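Local coordinates for response regulator receiver modulated diguanylate cyclase with PAS/PAC sensor (Desulfovibrio desulfuricans subsp. desulfuricans str., PDB 3CG0) that acts as the receiver domain of a response-regulator diguanylate cyclase, probably taking up a phosphoryl group on an aspartate to modulate synthesis of cyclic di-GMP, at the interface of chains A and B. Sequence-based numbering; all coordinates share one arbitrary frame. Chains: chain A/B, Response regulator receiver modulated diguanylate cyclase with PAS/PAC sensor.

Contact 1: the interface of chains A and B. Residues chain A 96-97, 99-100, 103, 105, 107-108; chain B 62, 71, 74-75, 87.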
loop_
_atom_site.group_PDB
_atom_site.type_symbol
_atom_site.label_atom_id
_atom_site.label_comp_id
_atom_site.label_asym_id
_atom_site.label_seq_id
_atom_site.Cartn_x
_atom_site.Cartn_y
_atom_site.Cartn_z
ATOM N N THR A 96 1.407 4.259 -10.156
ATOM C CA THR A 96 1.438 5.549 -9.466
ATOM C C THR A 96 2.871 5.974 -9.138
ATOM O O THR A 96 3.188 7.162 -9.180
ATOM C CB THR A 96 0.524 5.596 -8.207
ATOM O OG1 THR A 96 0.517 4.320 -7.550
ATOM C CG2 THR A 96 -0.897 5.952 -8.610
ATOM N N PHE A 97 3.731 5.003 -8.843
ATOM C CA PHE A 97 5.152 5.279 -8.607
ATOM C C PHE A 97 5.969 5.519 -9.877
ATOM O O PHE A 97 7.066 6.077 -9.806
ATOM C CB PHE A 97 5.794 4.189 -7.738
ATOM C CG PHE A 97 5.317 4.201 -6.318
ATOM C CD1 PHE A 97 5.764 5.176 -5.424
ATOM C CD2 PHE A 97 4.393 3.262 -5.876
ATOM C CE1 PHE A 97 5.309 5.203 -4.106
ATOM C CE2 PHE A 97 3.932 3.288 -4.559
ATOM C CZ PHE A 97 4.386 4.260 -3.675
ATOM N N ARG A 99 4.558 7.280 -12.501
ATOM C CA ARG A 99 4.193 8.677 -12.690
ATOM C C ARG A 99 4.968 9.574 -11.728
ATOM O O ARG A 99 5.441 10.638 -12.131
ATOM C CB ARG A 99 2.696 8.889 -12.475
ATOM C CG ARG A 99 1.791 8.260 -13.516
ATOM C CD ARG A 99 0.461 9.008 -13.575
ATOM N NE ARG A 99 -0.252 8.975 -12.298
ATOM C CZ ARG A 99 -0.948 9.990 -11.788
ATOM N NH1 ARG A 99 -1.552 9.847 -10.614
ATOM N NH2 ARG A 99 -1.030 11.153 -12.432
ATOM N N ALA A 100 5.102 9.127 -10.472
ATOM C CA ALA A 100 5.741 9.907 -9.398
ATOM C C ALA A 100 7.216 10.142 -9.644
ATOM O O ALA A 100 7.753 11.166 -9.234
ATOM C CB ALA A 100 5.539 9.239 -8.046
ATOM N N VAL A 103 8.121 13.412 -11.477
ATOM C CA VAL A 103 8.205 14.593 -10.612
ATOM C C VAL A 103 9.636 14.756 -10.103
ATOM O O VAL A 103 10.085 15.869 -9.819
ATOM C CB VAL A 103 7.256 14.458 -9.384
ATOM C CG1 VAL A 103 7.431 15.624 -8.413
ATOM C CG2 VAL A 103 5.822 14.345 -9.836
ATOM N N PRO A 105 10.783 13.469 -6.967
ATOM C CA PRO A 105 10.646 13.935 -5.605
ATOM C C PRO A 105 11.937 13.659 -4.844
ATOM O O PRO A 105 12.783 12.898 -5.325
ATOM C CB PRO A 105 9.530 13.048 -5.068
ATOM C CG PRO A 105 9.669 11.802 -5.808
ATOM C CD PRO A 105 10.072 12.189 -7.169
ATOM N N GLY A 107 12.005 12.028 -2.052
ATOM C CA GLY A 107 11.846 10.673 -1.581
ATOM C C GLY A 107 10.442 10.416 -1.098
ATOM O O GLY A 107 9.531 11.192 -1.374
ATOM N N TYR A 108 10.282 9.306 -0.373
ATOM C CA TYR A 108 8.980 8.806 0.025
ATOM C C TYR A 108 9.035 8.353 1.476
ATOM O O TYR A 108 9.962 7.638 1.874
ATOM C CB TYR A 108 8.532 7.627 -0.854
ATOM C CG TYR A 108 8.550 7.861 -2.353
ATOM C CD1 TYR A 108 7.378 8.164 -3.043
ATOM C CD2 TYR A 108 9.734 7.732 -3.088
ATOM C CE1 TYR A 108 7.390 8.370 -4.420
ATOM C CE2 TYR A 108 9.759 7.934 -4.450
ATOM C CZ TYR A 108 8.590 8.256 -5.113
ATOM O OH TYR A 108 8.631 8.446 -6.466
ATOM N N ILE B 62 0.682 10.953 -1.764
ATOM C CA ILE B 62 0.768 10.365 -3.120
ATOM C C ILE B 62 -0.601 9.846 -3.631
ATOM O O ILE B 62 -0.854 9.808 -4.836
ATOM C CB ILE B 62 1.897 9.291 -3.246
ATOM C CG1 ILE B 62 2.276 9.062 -4.719
ATOM C CG2 ILE B 62 1.509 7.981 -2.572
ATOM C CD1 ILE B 62 3.530 8.232 -4.924
ATOM N N VAL B 71 0.268 13.064 -7.571
ATOM C CA VAL B 71 1.426 13.247 -8.450
ATOM C C VAL B 71 1.343 14.567 -9.242
ATOM O O VAL B 71 2.329 15.311 -9.316
ATOM C CB VAL B 71 1.599 12.008 -9.363
ATOM C CG1 VAL B 71 2.775 12.161 -10.317
ATOM C CG2 VAL B 71 1.772 10.741 -8.504
ATOM N N ALA B 74 2.011 17.566 -6.924
ATOM C CA ALA B 74 3.434 17.674 -6.649
ATOM C C ALA B 74 4.160 18.256 -7.832
ATOM O O ALA B 74 4.974 19.147 -7.646
ATOM C CB ALA B 74 4.003 16.353 -6.323
ATOM N N ALA B 75 3.843 17.751 -9.028
ATOM C CA ALA B 75 4.395 18.233 -10.305
ATOM C C ALA B 75 4.227 19.734 -10.464
ATOM O O ALA B 75 5.191 20.432 -10.765
ATOM C CB ALA B 75 3.744 17.505 -11.481
ATOM N N PHE B 87 7.003 12.778 -0.891
ATOM C CA PHE B 87 5.750 12.052 -0.992
ATOM C C PHE B 87 5.494 11.231 0.253
ATOM O O PHE B 87 6.394 10.590 0.796
ATOM C CB PHE B 87 5.737 11.141 -2.209
ATOM C CG PHE B 87 5.327 11.814 -3.481
ATOM C CD1 PHE B 87 4.090 12.438 -3.590
ATOM C CD2 PHE B 87 6.164 11.772 -4.597
ATOM C CE1 PHE B 87 3.699 13.036 -4.794
ATOM C CE2 PHE B 87 5.793 12.367 -5.801
ATOM C CZ PHE B 87 4.554 12.996 -5.901
#
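Here strand 107-111 of chain A joins the sheet of chain B beside strand 85-90, and helix 94-101 of chain A packs beside helix 70-80 of chain B, an arrangement that reads as an exchange of the C-terminal part of the receiver fold. The strand pairing is parallel, with A:Tyr108 bridged to B:Phe87. Its hydrogen bond runs from the amide N of B:Phe87 to the carbonyl O of A:Gly107 at 3.0 Å. It is nearly straight, 161° at the hydrogen, and meets the carbonyl in its own plane.

The apolar contacts centre on B:Phe87 and B:Val71. A:Tyr108 and B:Phe87 lie side by side and point the same way, so that ring atom CD1 of A:Tyr108 sits 3.5 Å from CB of B:Phe87. From another direction A:Pro105 crosses the same ring obliquely, CB of A:Pro105 3.6 Å from CD2 of B:Phe87. B:Ile62, with CG1 anti to the backbone N (chi1 -161°), sends CD1 between helix and strand: CD1 of B:Ile62 comes 3.6 Å from CE1 of A:Phe97, the two side chains crossing at about a right angle, and 3.8 Å from CB of A:Ala100.

B:Val71 splits its branches along helix 94-101. CG1 presses on the A:Arg99 carbonyl and A:Ala100, and CG2 turns toward the A:Thr96 carbonyl. A:Arg99 bends at chi3 (-60°), setting one face of its guanidinium, toward the rim, against B:Val71, with CB of B:Val71 4.0 Å from NH1 of A:Arg99.

Contact 2: the interface of chains A and B. Residues chain A 28, 32; chain B 113-115, 118-119.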
loop_
_atom_site.group_PDB
_atom_site.type_symbol
_atom_site.label_atom_id
_atom_site.label_comp_id
_atom_site.label_asym_id
_atom_site.label_seq_id
_atom_site.Cartn_x
_atom_site.Cartn_y
_atom_site.Cartn_z
ATOM N N GLN A 28 -22.792 7.100 -1.127
ATOM C CA GLN A 28 -23.075 5.771 -1.656
ATOM C C GLN A 28 -24.026 4.966 -0.771
ATOM O O GLN A 28 -25.037 4.441 -1.252
ATOM C CB GLN A 28 -21.781 4.985 -1.826
ATOM C CG GLN A 28 -21.013 5.309 -3.070
ATOM C CD GLN A 28 -19.666 4.654 -3.096
ATOM O OE1 GLN A 28 -19.067 4.400 -2.050
ATOM N NE2 GLN A 28 -19.163 4.386 -4.295
ATOM N N LEU A 32 -27.976 3.767 -1.299
ATOM C CA LEU A 32 -28.327 2.348 -1.433
ATOM C C LEU A 32 -29.370 1.862 -0.419
ATOM O O LEU A 32 -29.882 0.746 -0.544
ATOM C CB LEU A 32 -27.065 1.474 -1.381
ATOM C CG LEU A 32 -26.049 1.648 -2.514
ATOM C CD1 LEU A 32 -24.684 1.167 -2.065
ATOM C CD2 LEU A 32 -26.477 0.959 -3.803
ATOM N N VAL B 113 -14.403 2.651 -4.098
ATOM C CA VAL B 113 -15.260 1.480 -3.985
ATOM C C VAL B 113 -16.476 1.706 -4.865
ATOM O O VAL B 113 -17.096 2.762 -4.797
ATOM C CB VAL B 113 -15.731 1.262 -2.524
ATOM C CG1 VAL B 113 -16.494 -0.031 -2.397
ATOM C CG2 VAL B 113 -14.555 1.285 -1.569
ATOM N N ALA B 114 -16.811 0.710 -5.682
ATOM C CA ALA B 114 -18.048 0.730 -6.448
ATOM C C ALA B 114 -19.247 0.405 -5.561
ATOM O O ALA B 114 -19.168 -0.471 -4.677
ATOM C CB ALA B 114 -17.963 -0.248 -7.610
ATOM N N ALA B 115 -20.349 1.114 -5.821
ATOM C CA ALA B 115 -21.613 0.977 -5.100
ATOM C C ALA B 115 -22.169 -0.453 -5.082
ATOM O O ALA B 115 -22.562 -0.952 -4.019
ATOM C CB ALA B 115 -22.653 1.930 -5.690
ATOM N N LEU B 118 -19.988 -2.662 -2.974
ATOM C CA LEU B 118 -20.175 -2.206 -1.605
ATOM C C LEU B 118 -21.446 -2.759 -0.973
ATOM O O LEU B 118 -21.402 -3.276 0.144
ATOM C CB LEU B 118 -20.200 -0.672 -1.561
ATOM C CG LEU B 118 -20.521 0.014 -0.235
ATOM C CD1 LEU B 118 -19.446 -0.296 0.802
ATOM C CD2 LEU B 118 -20.639 1.507 -0.469
ATOM N N HIS B 119 -22.572 -2.650 -1.685
ATOM C CA HIS B 119 -23.840 -3.194 -1.211
ATOM C C HIS B 119 -23.793 -4.710 -1.065
ATOM O O HIS B 119 -24.283 -5.242 -0.072
ATOM C CB HIS B 119 -24.995 -2.843 -2.152
ATOM C CG HIS B 119 -26.196 -3.726 -1.973
ATOM N ND1 HIS B 119 -27.034 -3.630 -0.880
ATOM C CD2 HIS B 119 -26.673 -4.750 -2.722
ATOM C CE1 HIS B 119 -27.980 -4.547 -0.972
ATOM N NE2 HIS B 119 -27.785 -5.240 -2.080
#
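The polar part of this contact is a side-chain-to-backbone hydrogen bond. A:Gln28 has CG anti to the carbonyl carbon (chi1 -81°) and runs out extended beyond it, so its carboxamide reaches the loop that leads into helix 115-132 of chain B. There the amide nitrogen NE2 of A:Gln28 donates to the carbonyl O of B:Val113 at 2.7 Å. The bond is 158° at the hydrogen, lies in the carbonyl plane and departs by 12° from the amide plane of the glutamine. Using one N-H this way should fix the rotation of the carboxamide, and OE1 of A:Gln28 then turns toward methyl CD2 of B:Leu118, 3.7 Å off.

Van der Waals contacts make up the rest. B:Leu118, its CG anti to the backbone N, crosses A:Gln28 obliquely and brings its CD2 to 3.9 Å from CB of A:Gln28. One turn along helix 19-32, CD1 of A:Leu32 touches the carbonyl O of B:Ala115 at 3.6 Å. CD1 of A:Leu32 also meets CB of B:His119 at 4.0 Å, so it is the root of the histidine that makes the contact.

In the fold, the C-terminal helix of chain B packs by its first turns on the end of helix 19-32 of chain A, on one face of the sheet, probably where a chain's own last helix lies in an unswapped receiver.

Contact 3: the interface of chains A and B. Residues chain A 109, 118, 121-123, 125-126; chain B 12, 25, 29, 34, 57, 59, 86.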
loop_
_atom_site.group_PDB
_atom_site.type_symbol
_atom_site.label_atom_id
_atom_site.label_comp_id
_atom_site.label_asym_id
_atom_site.label_seq_id
_atom_site.Cartn_x
_atom_site.Cartn_y
_atom_site.Cartn_z
ATOM N N LEU A 109 8.038 8.762 2.253
ATOM C CA LEU A 109 7.935 8.381 3.661
ATOM C C LEU A 109 6.603 7.706 3.889
ATOM O O LEU A 109 5.561 8.262 3.577
ATOM C CB LEU A 109 8.086 9.594 4.586
ATOM C CG LEU A 109 9.449 10.292 4.610
ATOM C CD1 LEU A 109 9.354 11.623 5.312
ATOM C CD2 LEU A 109 10.533 9.409 5.257
ATOM N N LEU A 118 11.061 12.237 9.725
ATOM C CA LEU A 118 10.432 13.379 9.069
ATOM C C LEU A 118 11.356 14.595 9.065
ATOM O O LEU A 118 11.570 15.214 8.027
ATOM C CB LEU A 118 9.096 13.710 9.765
ATOM C CG LEU A 118 8.149 14.787 9.228
ATOM C CD1 LEU A 118 7.625 14.430 7.847
ATOM C CD2 LEU A 118 7.000 14.963 10.187
ATOM N N SER A 121 14.700 14.062 6.862
ATOM C CA SER A 121 14.421 14.122 5.419
ATOM C C SER A 121 14.153 15.530 4.928
ATOM O O SER A 121 14.524 15.876 3.810
ATOM C CB SER A 121 13.217 13.252 5.068
ATOM O OG SER A 121 13.216 12.066 5.839
ATOM N N ILE A 122 13.493 16.336 5.754
ATOM C CA ILE A 122 13.195 17.714 5.370
ATOM C C ILE A 122 14.478 18.536 5.297
ATOM O O ILE A 122 14.746 19.161 4.269
ATOM C CB ILE A 122 12.143 18.368 6.303
ATOM C CG1 ILE A 122 10.769 17.736 6.070
ATOM C CG2 ILE A 122 12.050 19.860 6.047
ATOM C CD1 ILE A 122 9.680 18.330 6.918
ATOM N N GLU A 123 15.282 18.504 6.360
ATOM C CA GLU A 123 16.527 19.274 6.376
ATOM C C GLU A 123 17.501 18.871 5.266
ATOM O O GLU A 123 18.146 19.745 4.683
ATOM C CB GLU A 123 17.189 19.344 7.769
ATOM C CG GLU A 123 17.670 18.037 8.387
ATOM C CD GLU A 123 18.169 18.222 9.827
ATOM O OE1 GLU A 123 18.641 17.234 10.435
ATOM O OE2 GLU A 123 18.089 19.358 10.354
ATOM N N ALA A 125 16.514 17.649 2.376
ATOM C CA ALA A 125 15.866 18.032 1.119
ATOM C C ALA A 125 16.011 19.516 0.784
ATOM O O ALA A 125 16.181 19.873 -0.388
ATOM C CB ALA A 125 14.410 17.656 1.147
ATOM N N ILE A 126 15.914 20.366 1.806
ATOM C CA ILE A 126 16.021 21.818 1.630
ATOM C C ILE A 126 17.452 22.175 1.245
ATOM O O ILE A 126 17.676 22.863 0.242
ATOM C CB ILE A 126 15.582 22.597 2.907
ATOM C CG1 ILE A 126 14.075 22.438 3.135
ATOM C CG2 ILE A 126 15.959 24.087 2.806
ATOM C CD1 ILE A 126 13.605 22.863 4.516
ATOM N N VAL B 12 6.806 24.795 5.826
ATOM C CA VAL B 12 6.286 23.548 5.267
ATOM C C VAL B 12 4.832 23.664 4.809
ATOM O O VAL B 12 3.990 24.175 5.538
ATOM C CB VAL B 12 6.368 22.405 6.308
ATOM C CG1 VAL B 12 5.984 21.102 5.674
ATOM C CG2 VAL B 12 7.764 22.310 6.876
ATOM N N LEU B 25 0.675 15.287 11.255
ATOM C CA LEU B 25 1.871 15.847 10.617
ATOM C C LEU B 25 2.144 17.271 11.059
ATOM O O LEU B 25 3.286 17.622 11.326
ATOM C CB LEU B 25 1.760 15.784 9.095
ATOM C CG LEU B 25 2.160 14.427 8.521
ATOM C CD1 LEU B 25 1.393 14.137 7.242
ATOM C CD2 LEU B 25 3.672 14.364 8.316
ATOM N N LEU B 29 5.599 18.282 13.002
ATOM C CA LEU B 29 6.438 19.381 12.523
ATOM C C LEU B 29 6.585 20.520 13.524
ATOM O O LEU B 29 7.695 20.985 13.768
ATOM C CB LEU B 29 5.888 19.921 11.207
ATOM C CG LEU B 29 5.970 18.922 10.049
ATOM C CD1 LEU B 29 5.172 19.403 8.874
ATOM C CD2 LEU B 29 7.400 18.703 9.663
ATOM N N TYR B 34 9.415 23.515 13.275
ATOM C CA TYR B 34 8.989 23.949 11.947
ATOM C C TYR B 34 7.763 24.869 12.002
ATOM O O TYR B 34 7.001 24.881 12.987
ATOM C CB TYR B 34 8.709 22.751 11.032
ATOM C CG TYR B 34 9.932 21.927 10.653
ATOM C CD1 TYR B 34 10.797 22.345 9.647
ATOM C CD2 TYR B 34 10.209 20.724 11.295
ATOM C CE1 TYR B 34 11.915 21.575 9.284
ATOM C CE2 TYR B 34 11.322 19.960 10.949
ATOM C CZ TYR B 34 12.167 20.385 9.948
ATOM O OH TYR B 34 13.269 19.614 9.615
ATOM N N ILE B 57 9.392 23.676 1.609
ATOM C CA ILE B 57 9.170 22.288 1.213
ATOM C C ILE B 57 7.674 21.916 1.185
ATOM O O ILE B 57 6.903 22.421 1.991
ATOM C CB ILE B 57 10.014 21.329 2.103
ATOM C CG1 ILE B 57 10.118 19.944 1.469
ATOM C CG2 ILE B 57 9.512 21.319 3.544
ATOM C CD1 ILE B 57 11.172 19.103 2.105
ATOM N N LEU B 59 5.032 18.634 1.469
ATOM C CA LEU B 59 4.771 17.246 1.821
ATOM C C LEU B 59 3.437 16.850 1.189
ATOM O O LEU B 59 2.396 17.407 1.522
ATOM C CB LEU B 59 4.730 17.097 3.347
ATOM C CG LEU B 59 5.962 16.702 4.180
ATOM C CD1 LEU B 59 7.273 17.459 3.848
ATOM C CD2 LEU B 59 5.616 16.847 5.658
ATOM N N ILE B 86 8.385 15.918 -0.887
ATOM C CA ILE B 86 8.461 14.605 -0.264
ATOM C C ILE B 86 7.070 13.986 -0.336
ATOM O O ILE B 86 6.077 14.611 0.056
ATOM C CB ILE B 86 8.969 14.685 1.171
ATOM C CG1 ILE B 86 10.460 15.008 1.176
ATOM C CG2 ILE B 86 8.724 13.368 1.943
ATOM C CD1 ILE B 86 10.945 15.514 2.512
#
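A:Ile122 forms the apolar centre, the residue with the most surface hidden by the partner, 89 Å², reaching from helix 115-131 of chain A into the core of chain B. Its CG1 lies anti to the carbonyl carbon (chi1 -70°) and the chain continues extended. CD1 of A:Ile122 meets CD2 of B:Leu29 at 3.6 Å, the two side chains crossing at about a right angle. The CG2 branch turns the other way, toward B:Ile57 and the ring of B:Tyr34.

A:Leu118 wedges in one turn earlier. CD2 of A:Leu118 contacts CD2 of B:Leu29 at 3.8 Å and approaches B:Leu25, while CD1 of A:Leu118 lies 3.8 Å from CD2 of B:Leu59. One turn beyond A:Ile122, CB of A:Ala125 meets CD1 of B:Ile57 at 3.7 Å. On the strand side, A:Leu109 crosses B:Ile86 obliquely, CD1 to CG2 at 3.8 Å, and so continues the core across the joined sheet.

Toward the rim the groups become polar, but the touches remain van der Waals. B:Ile86 rests CD1 3.8 Å from the carbonyl O of A:Ser121. B:Tyr34 reaches toward A:Ile122 tip to tip, CE1 nearest the CG2 methyl and the phenol oxygen OH of B:Tyr34 3.7 Å from CB of A:Ile122.

Contacts 1 and 3, about 14 Å apart between C-alpha centres, share strand 107-111 of chain A and strand 85-90 of chain B and lie on opposite faces of one parallel sheet that takes strands from both chains. Contact 2 lies about 29 Å from contact 1 and 37 Å from contact 3, in the other lobe, where chain B supplies the C-terminal segment. Two-fold symmetry gives each a twin; B:Leu118 serves contact 2 and A:Leu118 contact 3. Each lobe is a receiver fold built from both chains, an alternate folding; whether the full-length protein swaps in this way the structure alone does not show.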